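Local coordinates for protein haloalkane dehalogenase (Mycobacterium rhodesiae, PDB 4MJ3) that probably hydrolyses carbon-halogen bonds of haloalkanes, yielding an alcohol and a halide ion, as an alpha/beta-hydrolase-fold haloalkane dehalogenase, at residues 60-65 with 281-286; 91-96 with 208-213; 115-120 with 138-143. All blocks are in the same frame, centred on the assembly; numbering follows the deposited sequence.

Contact 1 of 3, residues 60-65 with 281-286; sequences YLYRWM and FLQEDK
E284 OE2 is gripped by R63 NH1 at 2.7 Å and also by the hydroxyl of Y196 on helix 190-197. The arginine bond is nearly straight (171°), and R63 NH2 reaches the other oxygen, E284 OE1, at 2.9 Å on its syn lone pair. The salt bridge is therefore end-on, one nitrogen to each oxygen, although guanidinium and carboxylate planes are turned 42° apart. R63 starts with CG between its backbone N and carbonyl carbon (chi1 74°), then runs extended between two rings: Y60 CE2 lies over one guanidinium face and W64 NE1 over the opposite one, each near the rim. NH1 also donates to Y60 O, 3.1 Å away, which fixes the rotation of the guanidinium further.

One residue earlier on the helix, Q283 folds its amide against L61, with NE2 3.4 Å from L61 CD2, while its CG meets SE of selenomethionine M65 at 3.8 Å. Q283 NE2 makes weak bonds to Y62 OH (3.3 Å) and to Q122; the tyrosine hydroxyl is bonded chiefly to L52 O. Q283 OE1 has no polar partner in the model. A water joins L61 O, W64 N and Q283 O, stitching the loop before helix 66-71 to the first turn of helix 282-300, which in relatives of this fold follows the loop with the catalytic histidine, and probably does so here. A buried ion pair with further bonds at both ends should keep both charges stable and their groups little mobile.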
loop_
_atom_site.group_PDB
_atom_site.type_symbol
_atom_site.label_atom_id
_atom_site.label_comp_id
_atom_site.label_asym_id
_atom_site.label_seq_id
_atom_site.Cartn_x
_atom_site.Cartn_y
_atom_site.Cartn_z
ATOM N N TYR A 60 -3.731 9.021 3.443
ATOM C CA TYR A 60 -3.843 9.560 4.791
ATOM C C TYR A 60 -2.990 8.794 5.801
ATOM O O TYR A 60 -2.447 9.389 6.738
ATOM C CB TYR A 60 -5.295 9.595 5.252
ATOM C CG TYR A 60 -5.536 10.428 6.468
ATOM C CD1 TYR A 60 -5.565 11.807 6.363
ATOM C CD2 TYR A 60 -5.731 9.856 7.729
ATOM C CE1 TYR A 60 -5.806 12.606 7.466
ATOM C CE2 TYR A 60 -5.972 10.648 8.836
ATOM C CZ TYR A 60 -5.989 12.023 8.706
ATOM O OH TYR A 60 -6.220 12.845 9.783
ATOM N N LEU A 61 -2.875 7.482 5.600
ATOM C CA LEU A 61 -2.036 6.610 6.436
ATOM C C LEU A 61 -0.571 7.038 6.527
ATOM O O LEU A 61 0.094 6.753 7.520
ATOM C CB LEU A 61 -2.130 5.173 5.895
ATOM C CG LEU A 61 -1.347 4.064 6.598
ATOM C CD1 LEU A 61 -1.757 3.965 8.062
ATOM C CD2 LEU A 61 -1.601 2.754 5.863
ATOM N N TYR A 62 -0.073 7.725 5.488
ATOM C CA TYR A 62 1.322 8.136 5.402
ATOM C C TYR A 62 1.561 9.558 5.931
ATOM O O TYR A 62 2.685 10.072 5.836
ATOM C CB TYR A 62 1.831 7.984 3.971
ATOM C CG TYR A 62 2.113 6.551 3.660
ATOM C CD1 TYR A 62 3.180 5.904 4.242
ATOM C CD2 TYR A 62 1.267 5.816 2.827
ATOM C CE1 TYR A 62 3.435 4.572 3.990
ATOM C CE2 TYR A 62 1.528 4.490 2.550
ATOM C CZ TYR A 62 2.600 3.860 3.161
ATOM O OH TYR A 62 2.895 2.519 2.917
ATOM N N ARG A 63 0.543 10.169 6.537
ATOM C CA ARG A 63 0.659 11.577 6.931
ATOM C C ARG A 63 1.754 11.881 7.950
ATOM O O ARG A 63 2.294 12.988 7.947
ATOM C CB ARG A 63 -0.679 12.130 7.435
ATOM C CG ARG A 63 -1.092 11.651 8.823
ATOM C CD ARG A 63 -2.589 11.839 9.030
ATOM N NE ARG A 63 -3.029 11.344 10.330
ATOM C CZ ARG A 63 -3.207 10.069 10.641
ATOM N NH1 ARG A 63 -2.962 9.104 9.746
ATOM N NH2 ARG A 63 -3.610 9.742 11.859
ATOM N N TRP A 64 2.071 10.943 8.832
ATOM C CA TRP A 64 3.155 11.166 9.789
ATOM C C TRP A 64 4.552 10.967 9.180
ATOM O O TRP A 64 5.537 11.502 9.692
ATOM C CB TRP A 64 3.007 10.269 11.024
ATOM C CG TRP A 64 1.677 10.294 11.673
ATOM C CD1 TRP A 64 0.833 9.240 11.834
ATOM C CD2 TRP A 64 1.028 11.421 12.268
ATOM N NE1 TRP A 64 -0.312 9.636 12.488
ATOM C CE2 TRP A 64 -0.208 10.969 12.777
ATOM C CE3 TRP A 64 1.376 12.764 12.429
ATOM C CZ2 TRP A 64 -1.115 11.821 13.425
ATOM C CZ3 TRP A 64 0.463 13.620 13.080
ATOM C CH2 TRP A 64 -0.759 13.136 13.563
HETATM N N MSE A 65 4.637 10.203 8.097
HETATM C CA MSE A 65 5.909 9.875 7.443
HETATM C C MSE A 65 6.337 10.936 6.463
HETATM O O MSE A 65 7.526 11.231 6.345
HETATM C CB MSE A 65 5.764 8.536 6.715
HETATM C CG MSE A 65 5.623 7.470 7.772
HETATM SE SE MSE A 65 5.613 5.677 6.941
HETATM C CE MSE A 65 7.341 5.615 6.060
ATOM N N PHE A 281 -0.991 -1.641 11.012
ATOM C CA PHE A 281 -0.934 -0.303 10.431
ATOM C C PHE A 281 0.149 0.485 11.141
ATOM O O PHE A 281 -0.107 1.443 11.875
ATOM C CB PHE A 281 -2.297 0.386 10.506
ATOM C CG PHE A 281 -3.345 -0.303 9.702
ATOM C CD1 PHE A 281 -3.394 -0.139 8.321
ATOM C CD2 PHE A 281 -4.245 -1.143 10.293
ATOM C CE1 PHE A 281 -4.336 -0.782 7.545
ATOM C CE2 PHE A 281 -5.198 -1.810 9.535
ATOM C CZ PHE A 281 -5.259 -1.612 8.158
ATOM N N LEU A 282 1.390 0.056 10.908
ATOM C CA LEU A 282 2.509 0.560 11.693
ATOM C C LEU A 282 2.760 2.060 11.463
ATOM O O LEU A 282 3.369 2.717 12.303
ATOM C CB LEU A 282 3.777 -0.250 11.430
ATOM C CG LEU A 282 4.598 -0.014 10.162
ATOM C CD1 LEU A 282 5.890 -0.824 10.270
ATOM C CD2 LEU A 282 3.841 -0.428 8.903
ATOM N N GLN A 283 2.284 2.577 10.336
ATOM C CA GLN A 283 2.427 3.995 10.016
ATOM C C GLN A 283 1.606 4.868 10.965
ATOM O O GLN A 283 1.931 6.040 11.149
ATOM C CB GLN A 283 2.021 4.290 8.566
ATOM C CG GLN A 283 2.622 3.346 7.528
ATOM C CD GLN A 283 1.696 2.206 7.155
ATOM O OE1 GLN A 283 1.028 1.623 8.016
ATOM N NE2 GLN A 283 1.659 1.868 5.866
ATOM N N GLU A 284 0.547 4.317 11.550
ATOM C CA GLU A 284 -0.250 5.023 12.562
ATOM C C GLU A 284 0.408 5.024 13.918
ATOM O O GLU A 284 0.345 6.017 14.630
ATOM C CB GLU A 284 -1.633 4.405 12.757
ATOM C CG GLU A 284 -2.637 4.746 11.692
ATOM C CD GLU A 284 -3.029 6.217 11.632
ATOM O OE1 GLU A 284 -2.823 7.020 12.581
ATOM O OE2 GLU A 284 -3.526 6.585 10.566
ATOM N N ASP A 285 1.020 3.914 14.293
ATOM C CA ASP A 285 1.618 3.759 15.604
ATOM C C ASP A 285 3.005 4.363 15.714
ATOM O O ASP A 285 3.347 4.944 16.735
ATOM C CB ASP A 285 1.698 2.258 15.951
ATOM C CG ASP A 285 0.323 1.631 16.189
ATOM O OD1 ASP A 285 -0.630 2.361 16.534
ATOM O OD2 ASP A 285 0.197 0.384 16.050
ATOM N N LYS A 286 3.816 4.185 14.667
ATOM C CA LYS A 286 5.238 4.530 14.703
ATOM C C LYS A 286 5.697 5.068 13.337
ATOM O O LYS A 286 6.765 4.715 12.834
ATOM C CB LYS A 286 6.064 3.290 15.091
ATOM C CG LYS A 286 5.791 2.724 16.490
ATOM C CD LYS A 286 6.292 3.660 17.587
ATOM C CE LYS A 286 5.880 3.166 18.967
ATOM N NZ LYS A 286 6.516 4.001 20.009
HETATM O O HOH W 1 2.107 8.048 8.879
#

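Contact 2 of 3, residues 91-96 with 208-213; sequences TSRDDY and GARQFP
The seam between the alpha/beta-hydrolase core and its helical cap runs here: the loop before helix 98-112 brings R93 and Y96 against G208 and Q211 of the short helix 207-211. Y96 lays one ring face beneath the backbone of G208. The glycine CA stands 3.3 Å from the centroid of the Y96 ring and only 10° off the ring normal, a CH-pi contact over the centre, and G208 N comes to 3.3 Å from Y96 CE1. With no side chain on G208, ring and helix can approach this closely. The tyrosine hydroxyl is bonded to P90 O, which fixes the far end of the ring.

In haloalkane dehalogenases the cap is a group of helices inserted after the sixth strand of the sheet, and helix 207-211 fits that place between strands 140-145 and 242-244. Next to it the F212 ring stacks on W124 and H101. On the outer side R93 grips Q211 side-on: NE (2.9 Å) and NH2 (3.0 Å) both donate to Q211 OE1, which lies in the guanidinium plane, while the amide plane stands 65° to it. Q211 sends CG anti to its backbone N (chi1 -171°) and then bends, carrying OE1 to the arginine. R93 NH2 has a second acceptor in Q169 of helix 159-170. R210 O lies over one face of the R93 guanidinium at an angle too poor for a bond to it; its hydrogen bond is with Q169 NE2. R210 CB is 3.7 Å from R93 NH1; the polar end of R210 leads off to S168 O and V171 O. A water accepts from Q211 NE2 at 3.2 Å and donates to Y96 O at 2.6 Å.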
loop_
_atom_site.group_PDB
_atom_site.type_symbol
_atom_site.label_atom_id
_atom_site.label_comp_id
_atom_site.label_asym_id
_atom_site.label_seq_id
_atom_site.Cartn_x
_atom_site.Cartn_y
_atom_site.Cartn_z
ATOM N N THR A 91 -17.970 0.395 -9.228
ATOM C CA THR A 91 -19.074 0.004 -8.373
ATOM C C THR A 91 -19.262 -1.495 -8.207
ATOM O O THR A 91 -19.998 -1.913 -7.326
ATOM C CB THR A 91 -20.409 0.567 -8.931
ATOM O OG1 THR A 91 -20.577 0.091 -10.258
ATOM C CG2 THR A 91 -20.356 2.089 -8.933
ATOM N N SER A 92 -18.652 -2.291 -9.072
ATOM C CA SER A 92 -18.840 -3.743 -9.004
ATOM C C SER A 92 -17.613 -4.402 -8.415
ATOM O O SER A 92 -16.494 -4.091 -8.799
ATOM C CB SER A 92 -19.118 -4.345 -10.383
ATOM O OG SER A 92 -19.186 -5.766 -10.272
ATOM N N ARG A 93 -17.826 -5.361 -7.514
ATOM C CA ARG A 93 -16.706 -6.133 -6.966
ATOM C C ARG A 93 -15.899 -6.833 -8.059
ATOM O O ARG A 93 -14.687 -6.973 -7.947
ATOM C CB ARG A 93 -17.214 -7.115 -5.904
ATOM C CG ARG A 93 -17.648 -6.397 -4.625
ATOM C CD ARG A 93 -18.221 -7.318 -3.560
ATOM N NE ARG A 93 -17.254 -8.324 -3.142
ATOM C CZ ARG A 93 -17.275 -8.984 -1.986
ATOM N NH1 ARG A 93 -18.203 -8.750 -1.062
ATOM N NH2 ARG A 93 -16.351 -9.910 -1.777
ATOM N N ASP A 94 -16.577 -7.238 -9.129
ATOM C CA ASP A 94 -15.925 -7.921 -10.239
ATOM C C ASP A 94 -14.994 -7.030 -11.057
ATOM O O ASP A 94 -14.213 -7.547 -11.840
ATOM C CB ASP A 94 -16.983 -8.541 -11.154
ATOM C CG ASP A 94 -17.777 -9.612 -10.464
ATOM O OD1 ASP A 94 -17.197 -10.354 -9.635
ATOM O OD2 ASP A 94 -18.981 -9.705 -10.744
ATOM N N ASP A 95 -15.070 -5.708 -10.876
ATOM C CA ASP A 95 -14.172 -4.758 -11.535
ATOM C C ASP A 95 -12.773 -4.811 -10.885
ATOM O O ASP A 95 -11.810 -4.305 -11.460
ATOM C CB ASP A 95 -14.675 -3.295 -11.422
ATOM C CG ASP A 95 -16.026 -3.019 -12.154
ATOM O OD1 ASP A 95 -16.249 -3.597 -13.229
ATOM O OD2 ASP A 95 -16.830 -2.194 -11.627
ATOM N N TYR A 96 -12.679 -5.346 -9.671
ATOM C CA TYR A 96 -11.421 -5.337 -8.942
ATOM C C TYR A 96 -10.794 -6.720 -9.008
ATOM O O TYR A 96 -11.395 -7.731 -8.573
ATOM C CB TYR A 96 -11.621 -4.938 -7.486
ATOM C CG TYR A 96 -12.212 -3.567 -7.287
ATOM C CD1 TYR A 96 -13.591 -3.389 -7.277
ATOM C CD2 TYR A 96 -11.408 -2.459 -7.128
ATOM C CE1 TYR A 96 -14.154 -2.131 -7.086
ATOM C CE2 TYR A 96 -11.956 -1.191 -6.917
ATOM C CZ TYR A 96 -13.325 -1.041 -6.906
ATOM O OH TYR A 96 -13.903 0.172 -6.686
ATOM N N GLY A 208 -14.464 -1.990 -3.786
ATOM C CA GLY A 208 -13.024 -2.284 -3.786
ATOM C C GLY A 208 -12.573 -2.747 -2.409
ATOM O O GLY A 208 -11.804 -3.692 -2.279
ATOM N N ALA A 209 -13.079 -2.068 -1.380
ATOM C CA ALA A 209 -12.776 -2.441 0.011
ATOM C C ALA A 209 -13.329 -3.842 0.384
ATOM O O ALA A 209 -12.672 -4.595 1.090
ATOM C CB ALA A 209 -13.297 -1.365 0.972
ATOM N N ARG A 210 -14.522 -4.185 -0.094
ATOM C CA ARG A 210 -15.068 -5.524 0.161
ATOM C C ARG A 210 -14.339 -6.617 -0.616
ATOM O O ARG A 210 -14.195 -7.717 -0.126
ATOM C CB ARG A 210 -16.550 -5.567 -0.205
ATOM C CG ARG A 210 -17.422 -4.825 0.776
ATOM C CD ARG A 210 -17.633 -5.599 2.066
ATOM N NE ARG A 210 -18.731 -5.009 2.835
ATOM C CZ ARG A 210 -19.248 -5.501 3.956
ATOM N NH1 ARG A 210 -18.775 -6.610 4.512
ATOM N NH2 ARG A 210 -20.272 -4.882 4.517
ATOM N N GLN A 211 -13.904 -6.308 -1.829
ATOM C CA GLN A 211 -13.319 -7.325 -2.693
ATOM C C GLN A 211 -11.863 -7.640 -2.323
ATOM O O GLN A 211 -11.424 -8.781 -2.535
ATOM C CB GLN A 211 -13.459 -6.958 -4.176
ATOM C CG GLN A 211 -13.069 -8.069 -5.170
ATOM C CD GLN A 211 -13.913 -9.336 -5.064
ATOM O OE1 GLN A 211 -14.878 -9.424 -4.302
ATOM N NE2 GLN A 211 -13.519 -10.346 -5.821
ATOM N N PHE A 212 -11.116 -6.676 -1.793
ATOM C CA PHE A 212 -9.675 -6.888 -1.620
ATOM C C PHE A 212 -9.291 -8.180 -0.915
ATOM O O PHE A 212 -8.433 -8.920 -1.396
ATOM C CB PHE A 212 -8.967 -5.727 -0.899
ATOM C CG PHE A 212 -7.997 -4.963 -1.777
ATOM C CD1 PHE A 212 -7.277 -5.603 -2.782
ATOM C CD2 PHE A 212 -7.755 -3.624 -1.539
ATOM C CE1 PHE A 212 -6.394 -4.902 -3.570
ATOM C CE2 PHE A 212 -6.901 -2.910 -2.342
ATOM C CZ PHE A 212 -6.184 -3.556 -3.341
ATOM N N PRO A 213 -9.936 -8.479 0.210
ATOM C CA PRO A 213 -9.525 -9.691 0.931
ATOM C C PRO A 213 -9.771 -10.990 0.150
ATOM O O PRO A 213 -9.104 -12.005 0.414
ATOM C CB PRO A 213 -10.385 -9.646 2.198
ATOM C CG PRO A 213 -10.658 -8.191 2.383
ATOM C CD PRO A 213 -10.919 -7.706 0.992
HETATM O O HOH W 2 -12.207 -10.213 -8.692
#

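Contact 3 of 3, residues 115-120 with 138-143; sequences ADVTLV and DRFARV
V117, L119, F140 and V143 form the tight, buried face of this parallel strand pair. F140 CD1 packs 3.9 Å from V117 CG1 and 4.0 Å from L119 CB; V117 and F140 project together from the same face of the sheet, and V133 of helix 124-135 closes on F140, L119 and V143. On the other face R142 runs extended past T118. Its NH1 donates to T118 OG1 at 2.8 Å, in the guanidinium plane, while NH2 forms a salt bridge with E47 and a hydrogen bond to N301 O; F297 and V298 of helix 282-300 pack against the side chain.

The backbone ladder starts with V117 N to R139 O (2.9 Å, 178°) and goes on with L119 N to R142 O. Between them the register slips by one residue: V117 O accepts weak bonds from both A141 N and R142 N, a beta bulge that pushes A141 CB against D116 O, 3.7 Å away. The loose side begins there. A115 and D116 are exposed, and a water links D116 N (2.9 Å) with D138 O; R139 CD rests 4.0 Å from A115 CA, and the arginine turns its charge to E110. The strands belong to a beta-alpha-beta crossover through helix 124-135, the unit that carries the nucleophile elbow in alpha/beta hydrolases.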
loop_
_atom_site.group_PDB
_atom_site.type_symbol
_atom_site.label_atom_id
_atom_site.label_comp_id
_atom_site.label_asym_id
_atom_site.label_seq_id
_atom_site.Cartn_x
_atom_site.Cartn_y
_atom_site.Cartn_z
ATOM N N ALA A 115 10.883 7.975 -11.584
ATOM C CA ALA A 115 12.087 7.210 -11.929
ATOM C C ALA A 115 12.907 6.893 -10.683
ATOM O O ALA A 115 12.869 7.649 -9.717
ATOM C CB ALA A 115 12.945 8.009 -12.916
ATOM N N ASP A 116 13.681 5.805 -10.742
ATOM C CA ASP A 116 14.651 5.462 -9.703
ATOM C C ASP A 116 14.001 5.536 -8.324
ATOM O O ASP A 116 14.478 6.201 -7.404
ATOM C CB ASP A 116 15.882 6.374 -9.793
ATOM C CG ASP A 116 16.603 6.235 -11.114
ATOM O OD1 ASP A 116 16.886 5.087 -11.520
ATOM O OD2 ASP A 116 16.875 7.265 -11.765
ATOM N N VAL A 117 12.909 4.797 -8.199
ATOM C CA VAL A 117 12.006 4.899 -7.071
ATOM C C VAL A 117 12.462 4.085 -5.862
ATOM O O VAL A 117 12.923 2.954 -6.021
ATOM C CB VAL A 117 10.609 4.392 -7.516
ATOM C CG1 VAL A 117 9.663 4.276 -6.354
ATOM C CG2 VAL A 117 10.066 5.314 -8.586
ATOM N N THR A 118 12.314 4.666 -4.667
ATOM C CA THR A 118 12.407 3.916 -3.412
ATOM C C THR A 118 10.982 3.592 -2.956
ATOM O O THR A 118 10.243 4.461 -2.494
ATOM C CB THR A 118 13.199 4.679 -2.342
ATOM O OG1 THR A 118 14.556 4.821 -2.786
ATOM C CG2 THR A 118 13.197 3.939 -1.002
ATOM N N LEU A 119 10.596 2.332 -3.141
ATOM C CA LEU A 119 9.263 1.892 -2.762
ATOM C C LEU A 119 9.196 1.647 -1.268
ATOM O O LEU A 119 10.039 0.942 -0.702
ATOM C CB LEU A 119 8.907 0.614 -3.507
ATOM C CG LEU A 119 7.569 -0.037 -3.161
ATOM C CD1 LEU A 119 6.407 0.871 -3.527
ATOM C CD2 LEU A 119 7.448 -1.371 -3.895
ATOM N N VAL A 120 8.163 2.190 -0.634
ATOM C CA VAL A 120 7.827 1.830 0.738
ATOM C C VAL A 120 6.401 1.280 0.691
ATOM O O VAL A 120 5.474 1.960 0.245
ATOM C CB VAL A 120 7.876 3.025 1.668
ATOM C CG1 VAL A 120 7.436 2.626 3.074
ATOM C CG2 VAL A 120 9.277 3.641 1.659
ATOM N N ASP A 138 13.843 -2.332 -13.170
ATOM C CA ASP A 138 14.630 -1.158 -13.531
ATOM C C ASP A 138 14.037 0.152 -13.008
ATOM O O ASP A 138 14.759 1.131 -12.910
ATOM C CB ASP A 138 14.811 -1.043 -15.050
ATOM C CG ASP A 138 15.686 -2.138 -15.625
ATOM O OD1 ASP A 138 16.355 -2.868 -14.860
ATOM O OD2 ASP A 138 15.714 -2.262 -16.865
ATOM N N ARG A 139 12.747 0.175 -12.690
ATOM C CA ARG A 139 12.103 1.392 -12.173
ATOM C C ARG A 139 12.439 1.669 -10.704
ATOM O O ARG A 139 12.300 2.811 -10.241
ATOM C CB ARG A 139 10.588 1.295 -12.345
ATOM C CG ARG A 139 9.780 2.513 -11.869
ATOM C CD ARG A 139 10.188 3.768 -12.607
ATOM N NE ARG A 139 10.174 3.508 -14.041
ATOM C CZ ARG A 139 9.163 3.778 -14.858
ATOM N NH1 ARG A 139 8.071 4.397 -14.433
ATOM N NH2 ARG A 139 9.255 3.432 -16.140
ATOM N N PHE A 140 12.858 0.632 -9.969
ATOM C CA PHE A 140 13.027 0.719 -8.512
ATOM C C PHE A 140 14.489 0.692 -8.087
ATOM O O PHE A 140 15.190 -0.290 -8.315
ATOM C CB PHE A 140 12.237 -0.405 -7.838
ATOM C CG PHE A 140 10.768 -0.327 -8.123
ATOM C CD1 PHE A 140 9.939 0.481 -7.357
ATOM C CD2 PHE A 140 10.224 -0.989 -9.218
ATOM C CE1 PHE A 140 8.592 0.586 -7.642
ATOM C CE2 PHE A 140 8.879 -0.890 -9.513
ATOM C CZ PHE A 140 8.056 -0.095 -8.729
ATOM N N ALA A 141 14.947 1.797 -7.493
ATOM C CA ALA A 141 16.299 1.879 -6.980
ATOM C C ALA A 141 16.452 1.078 -5.681
ATOM O O ALA A 141 17.517 0.485 -5.439
ATOM C CB ALA A 141 16.685 3.335 -6.740
ATOM N N ARG A 142 15.417 1.118 -4.837
ATOM C CA ARG A 142 15.440 0.465 -3.512
ATOM C C ARG A 142 14.018 0.085 -3.118
ATOM O O ARG A 142 13.053 0.649 -3.650
ATOM C CB ARG A 142 15.979 1.385 -2.435
ATOM C CG ARG A 142 17.230 2.171 -2.800
ATOM C CD ARG A 142 17.631 3.061 -1.663
ATOM N NE ARG A 142 18.674 4.001 -2.040
ATOM C CZ ARG A 142 18.469 5.179 -2.638
ATOM N NH1 ARG A 142 17.247 5.608 -2.984
ATOM N NH2 ARG A 142 19.515 5.930 -2.943
ATOM N N VAL A 143 13.903 -0.855 -2.180
ATOM C CA VAL A 143 12.595 -1.304 -1.689
ATOM C C VAL A 143 12.613 -1.435 -0.164
ATOM O O VAL A 143 13.563 -1.989 0.402
ATOM C CB VAL A 143 12.205 -2.660 -2.314
ATOM C CG1 VAL A 143 10.877 -3.127 -1.744
ATOM C CG2 VAL A 143 12.154 -2.557 -3.833
HETATM O O HOH W 3 13.746 4.241 -13.220
#

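In the fold
Within the alpha/beta-hydrolase fold contact 1 spans the longest stretch of chain, enclosing both others, and contact 3 falls between the halves of contact 2. Contacts 1 and 3 have centres about 20 Å apart and touch, Y62 OH lying 3.8 Å from V120 O; helix 282-300 supplies one side of contact 1 and, further along, packs on contact 3. The centre of contact 2 is more remote, about 24 Å from that of contact 1 and about 28 Å from that of contact 3, which lies across the molecule's centre. Contact 3 joins two neighbouring strands of the central sheet, contact 1 ties the final helix to a loop after strand 48-52, and contact 2 lies where cap and core probably meet.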